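Local coordinates for TT1561 protein (PDB 1UF3), which is of unknown function but binds calcium ions and belongs to the calcineurin-like metallophosphoesterases, so it is probably a metal-dependent phosphoesterase, at residues Asp34-Ile39 with Leu64-Val69; Tyr7-Ser12 with Glu22-Leu27. All coordinates share one frame; numbering follows the deposited sequence.

Contact 1: Asp34-Ile39 with Leu64-Val69; sequences DAIALI and LPTAYV. With CA (calcium ion), chain S.
Strands Ala35-Ile39 and Thr66-Val69 run parallel, their axes 4.7 Å apart and only 7° from perfect alignment, with Ile36 facing Thr66 and Ile39 facing Val69. They are the two strands of a beta-alpha-beta crossover whose helix, 49-59, covers the sheet face that carries Ile36, Leu38, Thr66 and Tyr68. The backbone bonds alternate as parallel pairing requires: Ile36 gives its N-H to Pro65 O, just ahead of the second strand, and Leu38 to Ala67 O at 2.8 Å, the shortest of the set; the carbonyls of both receive N-H groups in return, from Ala67 and Val69. On the helix side Ile36 and Thr66 lie side by side, CG2 of each 3.8 Å from the other. Thr66 OG1 sits beside its own backbone N (chi1 -58°), and from there it donates back to Leu64 O at 2.7 Å, coming from above the carbonyl plane, so the buried hydroxyl is satisfied within its own segment. The Tyr68 ring leads away from Leu38 toward Phe56, and its OH bonds to Glu88. On the other face Val69 CG2 packs against Ile39 CD1 at 3.8 Å. Just before strand 35-39, Asp34 OD2 is held by the backbone N-H groups of Arg6 and Tyr7. Its OD1 binds a calcium ion at 2.2 Å, alongside three waters and atoms that include Gly32 O and Met1 N of a neighbouring subunit.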
loop_
_atom_site.group_PDB
_atom_site.type_symbol
_atom_site.label_atom_id
_atom_site.label_comp_id
_atom_site.label_asym_id
_atom_site.label_seq_id
_atom_site.Cartn_x
_atom_site.Cartn_y
_atom_site.Cartn_z
ATOM N N ASP A 34 4.234 8.203 12.079
ATOM C CA ASP A 34 4.016 6.777 12.324
ATOM C C ASP A 34 3.411 6.540 13.677
ATOM O O ASP A 34 2.808 5.487 13.932
ATOM C CB ASP A 34 5.323 6.012 12.217
ATOM C CG ASP A 34 6.027 6.302 10.932
ATOM O OD1 ASP A 34 5.369 6.178 9.869
ATOM O OD2 ASP A 34 7.216 6.690 10.988
ATOM N N ALA A 35 3.578 7.528 14.553
ATOM C CA ALA A 35 3.032 7.447 15.883
ATOM C C ALA A 35 2.791 8.852 16.463
ATOM O O ALA A 35 3.208 9.854 15.876
ATOM C CB ALA A 35 3.955 6.676 16.753
ATOM N N ILE A 36 2.108 8.905 17.603
ATOM C CA ILE A 36 1.817 10.158 18.275
ATOM C C ILE A 36 2.175 9.959 19.736
ATOM O O ILE A 36 1.904 8.900 20.316
ATOM C CB ILE A 36 0.309 10.510 18.218
ATOM C CG1 ILE A 36 -0.089 10.942 16.811
ATOM C CG2 ILE A 36 -0.015 11.555 19.274
ATOM C CD1 ILE A 36 -1.597 11.124 16.590
ATOM N N ALA A 37 2.818 10.959 20.326
ATOM C CA ALA A 37 3.161 10.900 21.734
ATOM C C ALA A 37 2.620 12.193 22.326
ATOM O O ALA A 37 2.876 13.278 21.802
ATOM C CB ALA A 37 4.661 10.802 21.924
ATOM N N LEU A 38 1.854 12.087 23.404
ATOM C CA LEU A 38 1.272 13.288 23.988
ATOM C C LEU A 38 1.411 13.331 25.509
ATOM O O LEU A 38 1.030 12.396 26.228
ATOM C CB LEU A 38 -0.191 13.399 23.541
ATOM C CG LEU A 38 -0.966 14.677 23.871
ATOM C CD1 LEU A 38 -2.247 14.812 23.002
ATOM C CD2 LEU A 38 -1.273 14.633 25.339
ATOM N N ILE A 39 1.996 14.433 25.978
ATOM C CA ILE A 39 2.261 14.669 27.389
ATOM C C ILE A 39 1.209 15.615 27.969
ATOM O O ILE A 39 0.861 16.594 27.325
ATOM C CB ILE A 39 3.658 15.334 27.579
ATOM C CG1 ILE A 39 4.755 14.519 26.871
ATOM C CG2 ILE A 39 3.988 15.408 29.050
ATOM C CD1 ILE A 39 5.033 13.164 27.523
ATOM N N LEU A 64 -3.479 5.656 14.752
ATOM C CA LEU A 64 -2.023 5.479 14.775
ATOM C C LEU A 64 -1.564 5.113 16.180
ATOM O O LEU A 64 -2.198 5.489 17.168
ATOM C CB LEU A 64 -1.282 6.786 14.391
ATOM C CG LEU A 64 -1.231 7.391 12.977
ATOM C CD1 LEU A 64 -0.580 8.770 13.053
ATOM C CD2 LEU A 64 -0.443 6.475 12.003
ATOM N N PRO A 65 -0.448 4.370 16.291
ATOM C CA PRO A 65 0.019 4.034 17.636
ATOM C C PRO A 65 0.087 5.374 18.369
ATOM O O PRO A 65 0.542 6.361 17.790
ATOM C CB PRO A 65 1.403 3.449 17.381
ATOM C CG PRO A 65 1.197 2.725 16.080
ATOM C CD PRO A 65 0.396 3.735 15.259
ATOM N N THR A 66 -0.360 5.410 19.622
ATOM C CA THR A 66 -0.377 6.658 20.388
ATOM C C THR A 66 -0.095 6.404 21.859
ATOM O O THR A 66 -0.653 5.494 22.464
ATOM C CB THR A 66 -1.749 7.365 20.236
ATOM O OG1 THR A 66 -1.990 7.614 18.850
ATOM C CG2 THR A 66 -1.789 8.703 20.984
ATOM N N ALA A 67 0.791 7.202 22.442
ATOM C CA ALA A 67 1.100 7.026 23.846
ATOM C C ALA A 67 0.965 8.356 24.543
ATOM O O ALA A 67 1.282 9.402 23.979
ATOM C CB ALA A 67 2.532 6.485 24.030
ATOM N N TYR A 68 0.522 8.317 25.787
ATOM C CA TYR A 68 0.369 9.548 26.536
ATOM C C TYR A 68 0.503 9.323 28.027
ATOM O O TYR A 68 0.402 8.180 28.512
ATOM C CB TYR A 68 -0.993 10.223 26.199
ATOM C CG TYR A 68 -2.157 9.262 25.967
ATOM C CD1 TYR A 68 -2.588 8.945 24.670
ATOM C CD2 TYR A 68 -2.789 8.626 27.040
ATOM C CE1 TYR A 68 -3.634 7.991 24.448
ATOM C CE2 TYR A 68 -3.824 7.676 26.832
ATOM C CZ TYR A 68 -4.227 7.365 25.540
ATOM O OH TYR A 68 -5.161 6.366 25.353
ATOM N N VAL A 69 0.814 10.402 28.748
ATOM C CA VAL A 69 0.898 10.356 30.202
ATOM C C VAL A 69 0.148 11.610 30.683
ATOM O O VAL A 69 0.048 12.617 29.969
ATOM C CB VAL A 69 2.349 10.351 30.735
ATOM C CG1 VAL A 69 3.098 9.150 30.182
ATOM C CG2 VAL A 69 3.051 11.643 30.384
HETATM CA CA CA S . 4.847 6.917 7.890
HETATM O O HOH W 1 4.986 4.591 7.046
HETATM O O HOH W 2 3.347 7.121 6.060
HETATM O O HOH W 3 2.434 6.582 8.683
#

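Contact 2: Tyr7-Ser12 with Glu22-Leu27; sequences YILATS and EKFVKL
Phe24 pushes its ring between Leu9 and Thr11, two residues on the same side of strand 7-12, and both faces of the ring are covered. Thr11 CG2 lies over one face, 3.9 Å from the ring centroid and 18° off the normal; Leu9 CD2 lies over the opposite face at 4.2 Å, and both are displaced toward the rim. Leu9 CG comes within 3.5 Å of both Phe24 CE1 and Phe24 CZ. With CG of each anti to its own backbone N (chi1 -177° and 175°), the Leu9 and Phe24 side chains reach toward each other and meet tip to tip. This is helix-on-sheet packing: helix 18-25, which follows the strand in the chain, lies against one face of the sheet, and Ile36 and Tyr212 from the two flanking strands also touch Phe24. An alanine in place of Leu9 would probably open a gap beneath one face of the Phe24 ring and let the ring shift, since CG and both methyls that meet it would be gone. The packing thins toward Leu27, where CB merely approaches Leu9 CD2 at 4.2 Å. Farther out, the exposed Lys26 makes a salt bridge from NZ to Glu22 OE2, 3.3 Å long and weak as a hydrogen bond, and it also packs on Asp30 of a neighbouring subunit.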
loop_
_atom_site.group_PDB
_atom_site.type_symbol
_atom_site.label_atom_id
_atom_site.label_comp_id
_atom_site.label_asym_id
_atom_site.label_seq_id
_atom_site.Cartn_x
_atom_site.Cartn_y
_atom_site.Cartn_z
ATOM N N TYR A 7 8.938 8.362 12.443
ATOM C CA TYR A 7 8.507 9.718 12.742
ATOM C C TYR A 7 7.413 9.745 13.785
ATOM O O TYR A 7 6.437 8.996 13.700
ATOM C CB TYR A 7 8.022 10.410 11.470
ATOM C CG TYR A 7 9.102 10.500 10.439
ATOM C CD1 TYR A 7 9.285 9.480 9.495
ATOM C CD2 TYR A 7 10.017 11.558 10.468
ATOM C CE1 TYR A 7 10.354 9.513 8.609
ATOM C CE2 TYR A 7 11.097 11.594 9.595
ATOM C CZ TYR A 7 11.262 10.564 8.668
ATOM O OH TYR A 7 12.354 10.582 7.840
ATOM N N ILE A 8 7.585 10.607 14.778
ATOM C CA ILE A 8 6.616 10.732 15.848
ATOM C C ILE A 8 6.093 12.154 15.947
ATOM O O ILE A 8 6.885 13.110 16.059
ATOM C CB ILE A 8 7.238 10.370 17.176
ATOM C CG1 ILE A 8 7.739 8.923 17.163
ATOM C CG2 ILE A 8 6.255 10.574 18.284
ATOM C CD1 ILE A 8 8.650 8.667 18.340
ATOM N N LEU A 9 4.765 12.293 15.885
ATOM C CA LEU A 9 4.101 13.591 16.029
ATOM C C LEU A 9 3.937 13.754 17.549
ATOM O O LEU A 9 3.354 12.889 18.231
ATOM C CB LEU A 9 2.740 13.561 15.322
ATOM C CG LEU A 9 1.920 14.848 15.289
ATOM C CD1 LEU A 9 2.724 15.943 14.614
ATOM C CD2 LEU A 9 0.603 14.587 14.530
ATOM N N ALA A 10 4.476 14.842 18.089
ATOM C CA ALA A 10 4.449 15.066 19.531
ATOM C C ALA A 10 4.076 16.483 19.990
ATOM O O ALA A 10 4.247 17.449 19.261
ATOM C CB ALA A 10 5.806 14.690 20.110
ATOM N N THR A 11 3.581 16.572 21.217
ATOM C CA THR A 11 3.171 17.838 21.812
ATOM C C THR A 11 2.858 17.563 23.268
ATOM O O THR A 11 2.798 16.391 23.701
ATOM C CB THR A 11 1.908 18.410 21.130
ATOM O OG1 THR A 11 1.697 19.750 21.580
ATOM C CG2 THR A 11 0.671 17.585 21.501
ATOM N N SER A 12 2.649 18.638 24.028
ATOM C CA SER A 12 2.343 18.515 25.451
ATOM C C SER A 12 1.323 19.545 25.931
ATOM O O SER A 12 0.944 20.456 25.214
ATOM C CB SER A 12 3.613 18.704 26.276
ATOM O OG SER A 12 4.078 20.043 26.111
ATOM N N GLU A 22 -7.798 18.644 17.763
ATOM C CA GLU A 22 -8.313 18.155 16.502
ATOM C C GLU A 22 -7.440 18.550 15.315
ATOM O O GLU A 22 -7.265 17.757 14.381
ATOM C CB GLU A 22 -9.732 18.641 16.253
ATOM C CG GLU A 22 -10.304 17.988 15.012
ATOM C CD GLU A 22 -11.692 18.450 14.675
ATOM O OE1 GLU A 22 -12.582 18.327 15.549
ATOM O OE2 GLU A 22 -11.890 18.928 13.529
ATOM N N LYS A 23 -6.913 19.778 15.331
ATOM C CA LYS A 23 -6.049 20.225 14.237
ATOM C C LYS A 23 -4.765 19.392 14.301
ATOM O O LYS A 23 -4.218 18.986 13.277
ATOM C CB LYS A 23 -5.703 21.714 14.381
ATOM C CG LYS A 23 -6.878 22.684 14.175
ATOM C CD LYS A 23 -6.474 24.105 14.597
ATOM C CE LYS A 23 -7.564 25.143 14.337
ATOM N NZ LYS A 23 -7.658 25.551 12.907
ATOM N N PHE A 24 -4.308 19.143 15.524
ATOM C CA PHE A 24 -3.100 18.360 15.782
ATOM C C PHE A 24 -3.259 16.961 15.179
ATOM O O PHE A 24 -2.392 16.482 14.453
ATOM C CB PHE A 24 -2.861 18.255 17.293
ATOM C CG PHE A 24 -1.698 17.365 17.675
ATOM C CD1 PHE A 24 -0.386 17.760 17.432
ATOM C CD2 PHE A 24 -1.925 16.121 18.257
ATOM C CE1 PHE A 24 0.699 16.927 17.760
ATOM C CE2 PHE A 24 -0.851 15.272 18.594
ATOM C CZ PHE A 24 0.467 15.680 18.342
ATOM N N VAL A 25 -4.383 16.323 15.482
ATOM C CA VAL A 25 -4.682 14.986 14.972
ATOM C C VAL A 25 -4.748 14.974 13.448
ATOM O O VAL A 25 -4.242 14.041 12.814
ATOM C CB VAL A 25 -6.007 14.462 15.576
ATOM C CG1 VAL A 25 -6.481 13.214 14.850
ATOM C CG2 VAL A 25 -5.793 14.163 17.047
ATOM N N LYS A 26 -5.349 16.004 12.856
ATOM C CA LYS A 26 -5.444 16.082 11.403
ATOM C C LYS A 26 -4.114 16.356 10.696
ATOM O O LYS A 26 -4.043 16.357 9.469
ATOM C CB LYS A 26 -6.455 17.145 10.995
ATOM C CG LYS A 26 -7.847 16.822 11.441
ATOM C CD LYS A 26 -8.860 17.630 10.657
ATOM C CE LYS A 26 -10.272 17.267 11.059
ATOM N NZ LYS A 26 -11.268 18.145 10.373
ATOM N N LEU A 27 -3.060 16.580 11.468
ATOM C CA LEU A 27 -1.745 16.831 10.900
ATOM C C LEU A 27 -1.050 15.524 10.547
ATOM O O LEU A 27 -0.189 15.487 9.669
ATOM C CB LEU A 27 -0.832 17.524 11.909
ATOM C CG LEU A 27 -1.141 18.866 12.540
ATOM C CD1 LEU A 27 -0.073 19.112 13.581
ATOM C CD2 LEU A 27 -1.134 19.961 11.504
#

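The two contacts show how neighbouring pieces of a layered alpha/beta fold share one sheet. They lie in series along the chain: contact 2, which sets helix 18-25 on strand 7-12, comes before contact 1, which pairs the next two strands; their centres are about 9 Å apart. Strands 7-12 and 35-39 are neighbours in one mixed six-stranded sheet, in which 35-39 lies between 7-12 and 66-69. The join is direct: Leu9 N lies 2.9 Å from Ala35 O, a probable hydrogen bond, and Ile39 CB packs on Ser12 CB. Strand 7-12 thus has a part in both the hydrophobic packing of contact 2 and the positioning of the calcium-binding Asp34 in contact 1.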